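Side-chain contacts in DUF4276 family protein (Pyrococcus horikoshii, PDB 2P62), which is of unknown function but belongs to a family in the Toprim-like clan, which also holds topoisomerases, primases and nucleases: residues G10-S15 and G206-Y211; F16-L21 and H49-E54; K23-R28 and N231-L236; G40-R45 and A59-H64. All coordinates share one frame; numbering follows the deposited sequence.

Contact 1: G10-S15 and G206-Y211; sequences GKTDES and GLYEKY
S15 and E209 make the polar link of this contact. S15 OG donates to E209 OE2 over 2.9 Å, meeting the oxygen on its anti side and 26° out of the carboxylate plane. The serine hydroxyl lies beside its own backbone N (chi1 -70°), which brings it to the end of the extended glutamate chain, and S15 CB also rests 3.6 Å from E209 CG. Apolar touching otherwise comes from T12 and Y208, which run side by side: T12 CB stands in plane at the edge of the tyrosine ring, and T12 CG2 approaches Y208 CE1 to 3.9 Å. The two helices joined here are 11-23, which follows the first strand of what is probably a Toprim-like α/β fold, and 204-218. T12 and K11 also pack on D202 of the second subunit, close in sequence to C203, which forms an interchain disulfide. Charge enters through K11, whose NZ makes a weak salt bridge with E14 OE2 at 3.4 Å. The same NZ lies 4.8 Å from E209 OE2, near enough that its charge probably eases the proximity of the carboxylates of E14 and E209. At the helix start, D13 OD1 accepts from G10 N through its anti lone pair, 2.8 Å away, with G10 in the N-cap position.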
# COMPACT_ATOMS: atom_id res chain seq x y z
N GLY A 10 -3.61 10.85 -3.78
CA GLY A 10 -2.89 9.76 -3.13
C GLY A 10 -2.05 8.88 -4.04
O GLY A 10 -1.89 9.15 -5.23
N LYS A 11 -1.49 7.82 -3.46
CA LYS A 11 -0.64 6.88 -4.18
C LYS A 11 -1.37 6.27 -5.38
O LYS A 11 -0.78 6.14 -6.46
CB LYS A 11 -0.18 5.75 -3.26
CG LYS A 11 1.04 4.98 -3.75
CD LYS A 11 2.30 5.82 -3.60
CE LYS A 11 3.58 5.00 -3.76
NZ LYS A 11 3.76 4.44 -5.13
N THR A 12 -2.63 5.90 -5.20
CA THR A 12 -3.41 5.32 -6.30
C THR A 12 -3.40 6.23 -7.52
O THR A 12 -3.18 5.77 -8.65
CB THR A 12 -4.89 5.04 -5.88
OG1 THR A 12 -5.47 6.22 -5.30
CG2 THR A 12 -4.96 3.89 -4.88
N ASP A 13 -3.64 7.53 -7.30
CA ASP A 13 -3.66 8.50 -8.40
C ASP A 13 -2.26 8.67 -8.98
O ASP A 13 -2.11 8.88 -10.18
CB ASP A 13 -4.18 9.87 -7.92
CG ASP A 13 -5.41 9.75 -7.01
OD1 ASP A 13 -5.25 9.89 -5.78
OD2 ASP A 13 -6.53 9.51 -7.52
N GLU A 14 -1.23 8.58 -8.14
CA GLU A 14 0.13 8.73 -8.64
C GLU A 14 0.54 7.55 -9.53
O GLU A 14 1.20 7.74 -10.55
CB GLU A 14 1.14 8.87 -7.48
CG GLU A 14 2.60 8.84 -7.93
CD GLU A 14 3.57 8.57 -6.79
OE1 GLU A 14 3.86 9.49 -5.99
OE2 GLU A 14 4.04 7.41 -6.67
N SER A 15 0.14 6.33 -9.16
CA SER A 15 0.47 5.15 -9.95
C SER A 15 -0.21 5.19 -11.31
O SER A 15 0.41 4.90 -12.33
CB SER A 15 0.06 3.86 -9.23
OG SER A 15 0.87 3.62 -8.11
N GLY A 206 -0.57 -0.72 -6.79
CA GLY A 206 0.34 -1.61 -7.51
C GLY A 206 -0.38 -2.39 -8.59
O GLY A 206 0.20 -2.74 -9.61
N LEU A 207 -1.66 -2.67 -8.35
CA LEU A 207 -2.48 -3.41 -9.30
C LEU A 207 -2.74 -2.56 -10.55
O LEU A 207 -2.72 -3.07 -11.68
CB LEU A 207 -3.80 -3.82 -8.65
CG LEU A 207 -4.89 -4.39 -9.58
CD1 LEU A 207 -4.39 -5.68 -10.24
CD2 LEU A 207 -6.15 -4.64 -8.77
N TYR A 208 -2.99 -1.27 -10.36
CA TYR A 208 -3.25 -0.38 -11.48
C TYR A 208 -2.06 -0.34 -12.44
O TYR A 208 -2.23 -0.43 -13.66
CB TYR A 208 -3.61 1.02 -10.96
CG TYR A 208 -4.78 1.00 -9.99
CD1 TYR A 208 -4.97 2.03 -9.07
CD2 TYR A 208 -5.67 -0.09 -9.96
CE1 TYR A 208 -6.01 1.98 -8.14
CE2 TYR A 208 -6.72 -0.15 -9.03
CZ TYR A 208 -6.88 0.89 -8.12
OH TYR A 208 -7.86 0.85 -7.16
N GLU A 209 -0.85 -0.22 -11.88
CA GLU A 209 0.39 -0.20 -12.66
C GLU A 209 0.53 -1.50 -13.44
O GLU A 209 0.79 -1.49 -14.64
CB GLU A 209 1.62 -0.05 -11.75
CG GLU A 209 1.82 1.33 -11.14
CD GLU A 209 3.06 1.44 -10.25
OE1 GLU A 209 4.18 1.18 -10.75
OE2 GLU A 209 2.91 1.79 -9.06
N LYS A 210 0.36 -2.62 -12.75
CA LYS A 210 0.47 -3.92 -13.38
C LYS A 210 -0.59 -4.12 -14.47
O LYS A 210 -0.26 -4.37 -15.63
CB LYS A 210 0.34 -5.03 -12.34
CG LYS A 210 0.58 -6.41 -12.90
CD LYS A 210 0.35 -7.49 -11.86
CE LYS A 210 0.50 -8.88 -12.47
NZ LYS A 210 -0.13 -9.91 -11.60
N TYR A 211 -1.85 -3.99 -14.09
CA TYR A 211 -2.97 -4.16 -15.01
C TYR A 211 -2.87 -3.27 -16.25
O TYR A 211 -3.06 -3.73 -17.38
CB TYR A 211 -4.28 -3.88 -14.27
CG TYR A 211 -5.53 -4.06 -15.11
CD1 TYR A 211 -5.76 -5.24 -15.82
CD2 TYR A 211 -6.50 -3.06 -15.17
CE1 TYR A 211 -6.92 -5.43 -16.57
CE2 TYR A 211 -7.67 -3.23 -15.91
CZ TYR A 211 -7.87 -4.42 -16.61
OH TYR A 211 -9.02 -4.59 -17.35

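Contact 2: F16-L21 and H49-E54; sequences FFKVLL and HPLVLE
K18 and L21 on helix 11-23 meet L51 and L53 on strand 51-55, a helix-on-sheet layer consistent with a Toprim-like α/β fold. The two short segments run nearly parallel, their axes inclined by 18° and 10.3 Å apart at closest approach, a spacing bridged entirely by side chains, with no hydrogen bond between them. The tight part is apolar. L21 and L53 cross at about a right angle, L53 CD1 lying 3.8 Å from L21 CB and almost as near L21 CD1. Strand 58-63 extends this buried patch, as L21 also touches L60. Beside it, the start of the K18 chain is pressed onto L51: CG stands anti to the backbone N (chi1 -169°), across the two leucines, and its 3.5 Å to L51 CD2 is the closest approach between the segments. The looser side is the outer end of K18, a partly exposed residue. Beyond CG the chain bends at each of its remaining torsions and folds over L51 instead of stretching away, and its end also packs on E209 of helix 204-218, where opposite charges probably attract. NZ itself passes 4.1 Å from L51 CD2, the same methyl that CG touches.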
# COMPACT_ATOMS: atom_id res chain seq x y z
N PHE A 16 -1.50 5.52 -11.29
CA PHE A 16 -2.28 5.60 -12.51
C PHE A 16 -1.59 6.51 -13.52
O PHE A 16 -1.34 6.11 -14.65
CB PHE A 16 -3.70 6.10 -12.19
CG PHE A 16 -4.60 6.22 -13.40
CD1 PHE A 16 -4.75 7.44 -14.05
CD2 PHE A 16 -5.27 5.11 -13.89
CE1 PHE A 16 -5.57 7.56 -15.18
CE2 PHE A 16 -6.09 5.22 -15.03
CZ PHE A 16 -6.24 6.44 -15.67
N PHE A 17 -1.24 7.73 -13.11
CA PHE A 17 -0.58 8.65 -14.03
C PHE A 17 0.83 8.21 -14.41
O PHE A 17 1.24 8.37 -15.56
CB PHE A 17 -0.55 10.06 -13.44
CG PHE A 17 -1.81 10.85 -13.69
CD1 PHE A 17 -2.04 11.43 -14.94
CD2 PHE A 17 -2.79 10.96 -12.71
CE1 PHE A 17 -3.23 12.11 -15.21
CE2 PHE A 17 -3.98 11.63 -12.97
CZ PHE A 17 -4.21 12.21 -14.22
N LYS A 18 1.55 7.65 -13.44
CA LYS A 18 2.92 7.20 -13.66
C LYS A 18 3.00 6.07 -14.70
O LYS A 18 3.86 6.09 -15.58
CB LYS A 18 3.53 6.75 -12.32
CG LYS A 18 5.04 6.50 -12.34
CD LYS A 18 5.37 5.01 -12.40
CE LYS A 18 5.20 4.35 -11.05
NZ LYS A 18 6.14 4.94 -10.08
N VAL A 19 2.11 5.09 -14.62
CA VAL A 19 2.19 4.01 -15.60
C VAL A 19 1.86 4.52 -17.01
O VAL A 19 2.48 4.10 -17.99
CB VAL A 19 1.29 2.79 -15.21
CG1 VAL A 19 -0.19 3.19 -15.17
CG2 VAL A 19 1.52 1.65 -16.19
N LEU A 20 0.91 5.44 -17.13
CA LEU A 20 0.59 5.97 -18.45
C LEU A 20 1.73 6.83 -18.98
O LEU A 20 2.13 6.69 -20.13
CB LEU A 20 -0.68 6.81 -18.40
CG LEU A 20 -1.98 6.08 -18.07
CD1 LEU A 20 -3.02 7.13 -17.72
CD2 LEU A 20 -2.44 5.20 -19.24
N LEU A 21 2.25 7.72 -18.14
CA LEU A 21 3.33 8.62 -18.54
C LEU A 21 4.63 7.89 -18.89
O LEU A 21 5.39 8.35 -19.74
CB LEU A 21 3.59 9.66 -17.45
CG LEU A 21 2.47 10.68 -17.17
CD1 LEU A 21 2.87 11.59 -16.01
CD2 LEU A 21 2.22 11.50 -18.43
N HIS A 49 9.46 13.15 -0.86
CA HIS A 49 10.23 12.81 -2.05
C HIS A 49 9.27 12.65 -3.23
O HIS A 49 8.72 11.57 -3.47
CB HIS A 49 11.03 11.52 -1.82
CG HIS A 49 12.11 11.66 -0.79
ND1 HIS A 49 11.86 12.09 0.50
CD2 HIS A 49 13.44 11.43 -0.86
CE1 HIS A 49 12.99 12.11 1.18
NE2 HIS A 49 13.97 11.72 0.38
N PRO A 50 9.04 13.73 -3.99
CA PRO A 50 8.14 13.68 -5.14
C PRO A 50 8.67 12.82 -6.27
O PRO A 50 9.87 12.65 -6.44
CB PRO A 50 7.99 15.14 -5.53
CG PRO A 50 9.32 15.71 -5.19
CD PRO A 50 9.64 15.07 -3.85
N LEU A 51 7.75 12.26 -7.05
CA LEU A 51 8.14 11.44 -8.18
C LEU A 51 8.51 12.36 -9.34
O LEU A 51 7.74 13.26 -9.70
CB LEU A 51 6.98 10.52 -8.56
CG LEU A 51 7.13 9.66 -9.80
CD1 LEU A 51 8.25 8.63 -9.62
CD2 LEU A 51 5.79 8.98 -10.06
N VAL A 52 9.69 12.14 -9.91
CA VAL A 52 10.16 12.94 -11.03
C VAL A 52 10.31 12.10 -12.28
O VAL A 52 11.14 11.19 -12.34
CB VAL A 52 11.53 13.60 -10.72
CG1 VAL A 52 11.96 14.47 -11.90
CG2 VAL A 52 11.43 14.44 -9.47
N LEU A 53 9.49 12.40 -13.28
CA LEU A 53 9.52 11.68 -14.54
C LEU A 53 10.07 12.63 -15.59
O LEU A 53 9.69 13.81 -15.63
CB LEU A 53 8.11 11.23 -14.94
CG LEU A 53 7.33 10.39 -13.92
CD1 LEU A 53 6.04 9.90 -14.57
CD2 LEU A 53 8.18 9.20 -13.46
N GLU A 54 10.97 12.14 -16.44
CA GLU A 54 11.57 12.98 -17.47
C GLU A 54 11.62 12.36 -18.86
O GLU A 54 11.66 11.14 -19.01
CB GLU A 54 12.99 13.37 -17.06
CG GLU A 54 13.05 14.18 -15.79
CD GLU A 54 14.47 14.53 -15.39
OE1 GLU A 54 14.65 15.26 -14.39
OE2 GLU A 54 15.41 14.07 -16.06

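Contact 3: K23-R28 and N231-L236; sequences KLYGFR and NLLPLL
Y25, in the loop between helix 11-23 and strand 28-29, reaches across to L233 and L236 with the hydroxyl end of its ring. Its CG lies beside the backbone N (chi1 -63°), which sends the ring out from the loop toward the last helix of the chain. The opposing segment begins at N231, where helix 220-229 has ended in a Schellman motif: phi turns positive, 61°, and two bonds lead back into the final turn. N231 O then takes a hydrogen bond from Y134 OH on strand 129-136. L232 turns its side chain inward onto F16, L227 and Y134, and its carbonyl O receives L236 N at 3.0 Å as the next helix starts. L233 is the first residue to meet the tyrosine, which it crosses at about a right angle, with CD1 4.0 Å from Y25 OH. L235 packs on F17 and Y134. L236 makes the main contact: its CB is 3.6 Å from Y25 OH and 4.0 Å from Y25 CZ, approaching the ring obliquely, while its CD1 also lies near the hydroxyl. An alanine at Y25 would lack the ring and hydroxyl, and L236 CB and L233 CD1 would then probably face a gap between loop and helix. V240, just beyond helix 233-239, touches Y25 as well. The arrangement is a loop-to-helix contact in which the C-terminal helix packs beside helix 11-23 on the α/β core, consistent with a Toprim-like fold.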
# COMPACT_ATOMS: atom_id res chain seq x y z
N LYS A 23 4.98 4.05 -19.43
CA LYS A 23 4.70 3.00 -20.41
C LYS A 23 4.00 3.41 -21.69
O LYS A 23 4.06 2.69 -22.68
CB LYS A 23 3.94 1.87 -19.72
CG LYS A 23 4.68 1.26 -18.53
CD LYS A 23 6.04 0.67 -18.93
CE LYS A 23 6.76 -0.01 -17.75
NZ LYS A 23 7.19 0.96 -16.71
N LEU A 24 3.34 4.56 -21.67
CA LEU A 24 2.64 5.01 -22.86
C LEU A 24 3.32 6.21 -23.54
O LEU A 24 3.32 6.30 -24.76
CB LEU A 24 1.20 5.37 -22.50
CG LEU A 24 0.24 5.48 -23.68
CD1 LEU A 24 0.03 4.10 -24.32
CD2 LEU A 24 -1.08 6.02 -23.18
N TYR A 25 3.91 7.11 -22.77
CA TYR A 25 4.56 8.27 -23.37
C TYR A 25 6.08 8.31 -23.32
O TYR A 25 6.67 9.33 -23.64
CB TYR A 25 4.00 9.59 -22.81
CG TYR A 25 2.53 9.78 -23.11
CD1 TYR A 25 1.56 9.36 -22.22
CD2 TYR A 25 2.12 10.31 -24.34
CE1 TYR A 25 0.21 9.45 -22.53
CE2 TYR A 25 0.76 10.40 -24.66
CZ TYR A 25 -0.18 9.97 -23.75
OH TYR A 25 -1.53 10.03 -24.04
N GLY A 26 6.72 7.22 -22.90
CA GLY A 26 8.17 7.18 -22.86
C GLY A 26 8.87 7.95 -21.75
O GLY A 26 10.09 8.09 -21.78
N PHE A 27 8.13 8.44 -20.78
CA PHE A 27 8.78 9.16 -19.70
C PHE A 27 9.53 8.20 -18.78
O PHE A 27 9.10 7.06 -18.57
CB PHE A 27 7.75 9.97 -18.92
CG PHE A 27 7.55 11.36 -19.43
CD1 PHE A 27 8.21 12.43 -18.82
CD2 PHE A 27 6.74 11.61 -20.53
CE1 PHE A 27 8.07 13.73 -19.31
CE2 PHE A 27 6.59 12.91 -21.02
CZ PHE A 27 7.26 13.97 -20.41
N ARG A 28 10.67 8.65 -18.25
CA ARG A 28 11.48 7.83 -17.35
C ARG A 28 11.68 8.51 -15.99
O ARG A 28 11.74 9.73 -15.91
CB ARG A 28 12.84 7.55 -17.99
CG ARG A 28 13.64 6.47 -17.29
CD ARG A 28 12.83 5.17 -17.15
NE ARG A 28 12.22 5.01 -15.82
CZ ARG A 28 11.11 4.31 -15.60
NH1 ARG A 28 10.47 3.73 -16.61
NH2 ARG A 28 10.64 4.19 -14.36
N ASN A 231 -12.25 10.74 -21.68
CA ASN A 231 -11.69 12.07 -21.90
C ASN A 231 -10.46 12.34 -21.03
O ASN A 231 -10.43 13.31 -20.27
CB ASN A 231 -12.76 13.15 -21.68
CG ASN A 231 -12.59 14.33 -22.62
OD1 ASN A 231 -12.55 14.17 -23.85
ND2 ASN A 231 -12.49 15.54 -22.06
N LEU A 232 -9.46 11.47 -21.15
CA LEU A 232 -8.20 11.61 -20.42
C LEU A 232 -7.10 11.96 -21.41
O LEU A 232 -6.06 12.48 -21.04
CB LEU A 232 -7.84 10.31 -19.69
CG LEU A 232 -8.29 10.18 -18.24
CD1 LEU A 232 -7.94 8.80 -17.72
CD2 LEU A 232 -7.61 11.25 -17.38
N LEU A 233 -7.34 11.67 -22.68
CA LEU A 233 -6.34 11.94 -23.71
C LEU A 233 -5.89 13.40 -23.81
O LEU A 233 -4.69 13.69 -23.79
CB LEU A 233 -6.86 11.46 -25.06
CG LEU A 233 -5.98 10.47 -25.82
CD1 LEU A 233 -5.35 9.45 -24.87
CD2 LEU A 233 -6.83 9.78 -26.88
N PRO A 234 -6.84 14.33 -23.91
CA PRO A 234 -6.47 15.75 -24.01
C PRO A 234 -5.65 16.25 -22.82
O PRO A 234 -4.80 17.12 -22.97
CB PRO A 234 -7.82 16.46 -24.18
CG PRO A 234 -8.81 15.49 -23.59
CD PRO A 234 -8.29 14.16 -24.04
N LEU A 235 -5.90 15.70 -21.64
CA LEU A 235 -5.15 16.08 -20.44
C LEU A 235 -3.72 15.53 -20.51
O LEU A 235 -2.74 16.24 -20.24
CB LEU A 235 -5.83 15.52 -19.18
CG LEU A 235 -5.02 15.64 -17.88
CD1 LEU A 235 -5.07 17.09 -17.38
CD2 LEU A 235 -5.57 14.70 -16.82
N LEU A 236 -3.61 14.26 -20.87
CA LEU A 236 -2.31 13.61 -20.98
C LEU A 236 -1.48 14.28 -22.07
O LEU A 236 -0.29 14.55 -21.88
CB LEU A 236 -2.49 12.13 -21.30
CG LEU A 236 -3.09 11.30 -20.16
CD1 LEU A 236 -3.65 9.98 -20.66
CD2 LEU A 236 -2.01 11.09 -19.11

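Contact 4: G40-R45 and A59-H64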
# COMPACT_ATOMS: atom_id res chain seq x y z
N GLY A 40 11.58 26.20 0.64
CA GLY A 40 11.43 27.63 0.45
C GLY A 40 10.92 28.00 -0.92
O GLY A 40 10.33 29.07 -1.10
N LYS A 41 11.14 27.13 -1.90
CA LYS A 41 10.71 27.41 -3.27
C LYS A 41 9.48 26.62 -3.71
O LYS A 41 8.63 27.15 -4.42
CB LYS A 41 11.86 27.17 -4.24
CG LYS A 41 13.03 28.11 -3.99
CD LYS A 41 13.84 28.37 -5.25
CE LYS A 41 14.54 27.12 -5.75
NZ LYS A 41 15.44 27.46 -6.89
N TRP A 42 9.39 25.36 -3.29
CA TRP A 42 8.26 24.52 -3.66
C TRP A 42 7.13 24.49 -2.63
O TRP A 42 5.98 24.25 -2.99
CB TRP A 42 8.72 23.09 -3.92
CG TRP A 42 9.55 22.95 -5.15
CD1 TRP A 42 10.91 23.06 -5.24
CD2 TRP A 42 9.08 22.67 -6.47
NE1 TRP A 42 11.31 22.86 -6.54
CE2 TRP A 42 10.21 22.62 -7.31
CE3 TRP A 42 7.81 22.46 -7.02
CZ2 TRP A 42 10.11 22.36 -8.68
CZ3 TRP A 42 7.71 22.20 -8.38
CH2 TRP A 42 8.86 22.16 -9.20
N GLY A 43 7.46 24.72 -1.37
CA GLY A 43 6.43 24.72 -0.34
C GLY A 43 5.98 23.32 0.07
O GLY A 43 4.91 23.16 0.65
N PHE A 44 6.80 22.32 -0.25
CA PHE A 44 6.48 20.94 0.10
C PHE A 44 6.75 20.71 1.59
O PHE A 44 7.42 21.51 2.24
CB PHE A 44 7.33 19.98 -0.74
CG PHE A 44 7.03 20.03 -2.22
CD1 PHE A 44 7.94 19.54 -3.15
CD2 PHE A 44 5.83 20.57 -2.69
CE1 PHE A 44 7.68 19.59 -4.52
CE2 PHE A 44 5.55 20.63 -4.05
CZ PHE A 44 6.48 20.14 -4.97
N ARG A 45 6.22 19.61 2.12
CA ARG A 45 6.42 19.29 3.53
C ARG A 45 7.83 18.74 3.75
O ARG A 45 8.50 18.32 2.80
CB ARG A 45 5.39 18.28 4.02
CG ARG A 45 5.36 16.98 3.24
CD ARG A 45 4.36 15.99 3.84
NE ARG A 45 3.02 16.56 4.00
CZ ARG A 45 2.62 17.27 5.05
NH1 ARG A 45 1.38 17.75 5.09
NH2 ARG A 45 3.44 17.50 6.06
N ALA A 59 10.26 17.88 -17.62
CA ALA A 59 10.32 17.21 -16.33
C ALA A 59 8.95 17.32 -15.67
O ALA A 59 8.40 18.41 -15.54
CB ALA A 59 11.38 17.86 -15.44
N LEU A 60 8.38 16.18 -15.27
CA LEU A 60 7.09 16.17 -14.60
C LEU A 60 7.31 15.83 -13.14
O LEU A 60 7.81 14.75 -12.81
CB LEU A 60 6.15 15.14 -15.23
CG LEU A 60 5.82 15.39 -16.70
CD1 LEU A 60 5.06 14.20 -17.24
CD2 LEU A 60 5.03 16.67 -16.85
N VAL A 61 6.96 16.76 -12.26
CA VAL A 61 7.11 16.57 -10.83
C VAL A 61 5.72 16.24 -10.29
O VAL A 61 4.83 17.09 -10.30
CB VAL A 61 7.65 17.84 -10.16
CG1 VAL A 61 7.79 17.62 -8.66
CG2 VAL A 61 9.01 18.21 -10.76
N ILE A 62 5.54 15.01 -9.84
CA ILE A 62 4.26 14.55 -9.31
C ILE A 62 4.31 14.43 -7.80
O ILE A 62 5.22 13.80 -7.25
CB ILE A 62 3.91 13.17 -9.90
CG1 ILE A 62 4.06 13.21 -11.42
CG2 ILE A 62 2.50 12.76 -9.49
CD1 ILE A 62 3.86 11.88 -12.05
N ILE A 63 3.34 15.03 -7.12
CA ILE A 63 3.27 14.96 -5.66
C ILE A 63 1.88 14.53 -5.23
O ILE A 63 0.90 14.80 -5.92
CB ILE A 63 3.56 16.33 -4.98
CG1 ILE A 63 2.53 17.37 -5.43
CG2 ILE A 63 4.94 16.81 -5.34
CD1 ILE A 63 2.71 18.72 -4.78
N HIS A 64 1.80 13.85 -4.08
CA HIS A 64 0.52 13.40 -3.53
C HIS A 64 0.58 13.45 -2.01
O HIS A 64 1.63 13.75 -1.43
CB HIS A 64 0.21 11.97 -3.97
CG HIS A 64 1.09 10.94 -3.32
ND1 HIS A 64 2.34 10.62 -3.79
CD2 HIS A 64 0.88 10.16 -2.23
CE1 HIS A 64 2.88 9.69 -3.02
NE2 HIS A 64 2.01 9.39 -2.07
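L60 N bonds to L53 O, one of the backbone hydrogen bonds that fix strand 58-63 in the sheet and so set V61 and I63 against W42 and F44. Across the contact itself the meeting is wholly apolar. F44 and I63 make the closest part of it: I63 CG2 lies over one face of the F44 ring in a CH-pi contact, 4.1 Å from the centroid and 28° off the ring normal. I63 CG1 sits between the backbone N and the carbonyl carbon (chi1 61°), and the chain running on from it brings I63 CD1 to 3.5 Å from F44 CE2. The opposite face of the ring is covered by W42 CB, 3.6 Å above its centre, so the phenyl group is held between I63 of the strand and W42 at the end of helix 39-42. Replacing F44 by an alanine would probably leave I63 CG2 and W42 CB facing a gap where the ring had separated them. Further along, W42 CH2 touches V61 CG2 more loosely at 4.2 Å, and the indole packs edge-to-face with F37. G43, with positive phi, is where the chain leaves the helix between the two aromatic residues. V61 and I63 point to this layer while L60 and I62 reach L21 of helix 11-23 on the other side, consistent with the three-layer α/β/α sandwich of a Toprim-like fold.

In the fold
Contacts 2 and 4 rest on neighbouring strands of one mixed sheet; contacts 1 and 3 tie C-terminal helices to helix 11-23 and the loop after it. Contacts 1 and 2 share that helix, their centres about 10 Å apart, and E209 packs on K18. Contact 3 is centred equally far from contact 2, E54 pairing with R28 through a probable backbone hydrogen bond. Contact 4 is centred about 20 Å from contacts 1 and 3, though K11 and E14 touch its H64. Along the chain, contacts 2 and 4 nest inside contact 1 and contact 4 inside contact 3, while contact 2 crosses contacts 3 and 4 and contact 1 crosses contact 3. The C-terminal helices are thereby fastened onto the α/β core.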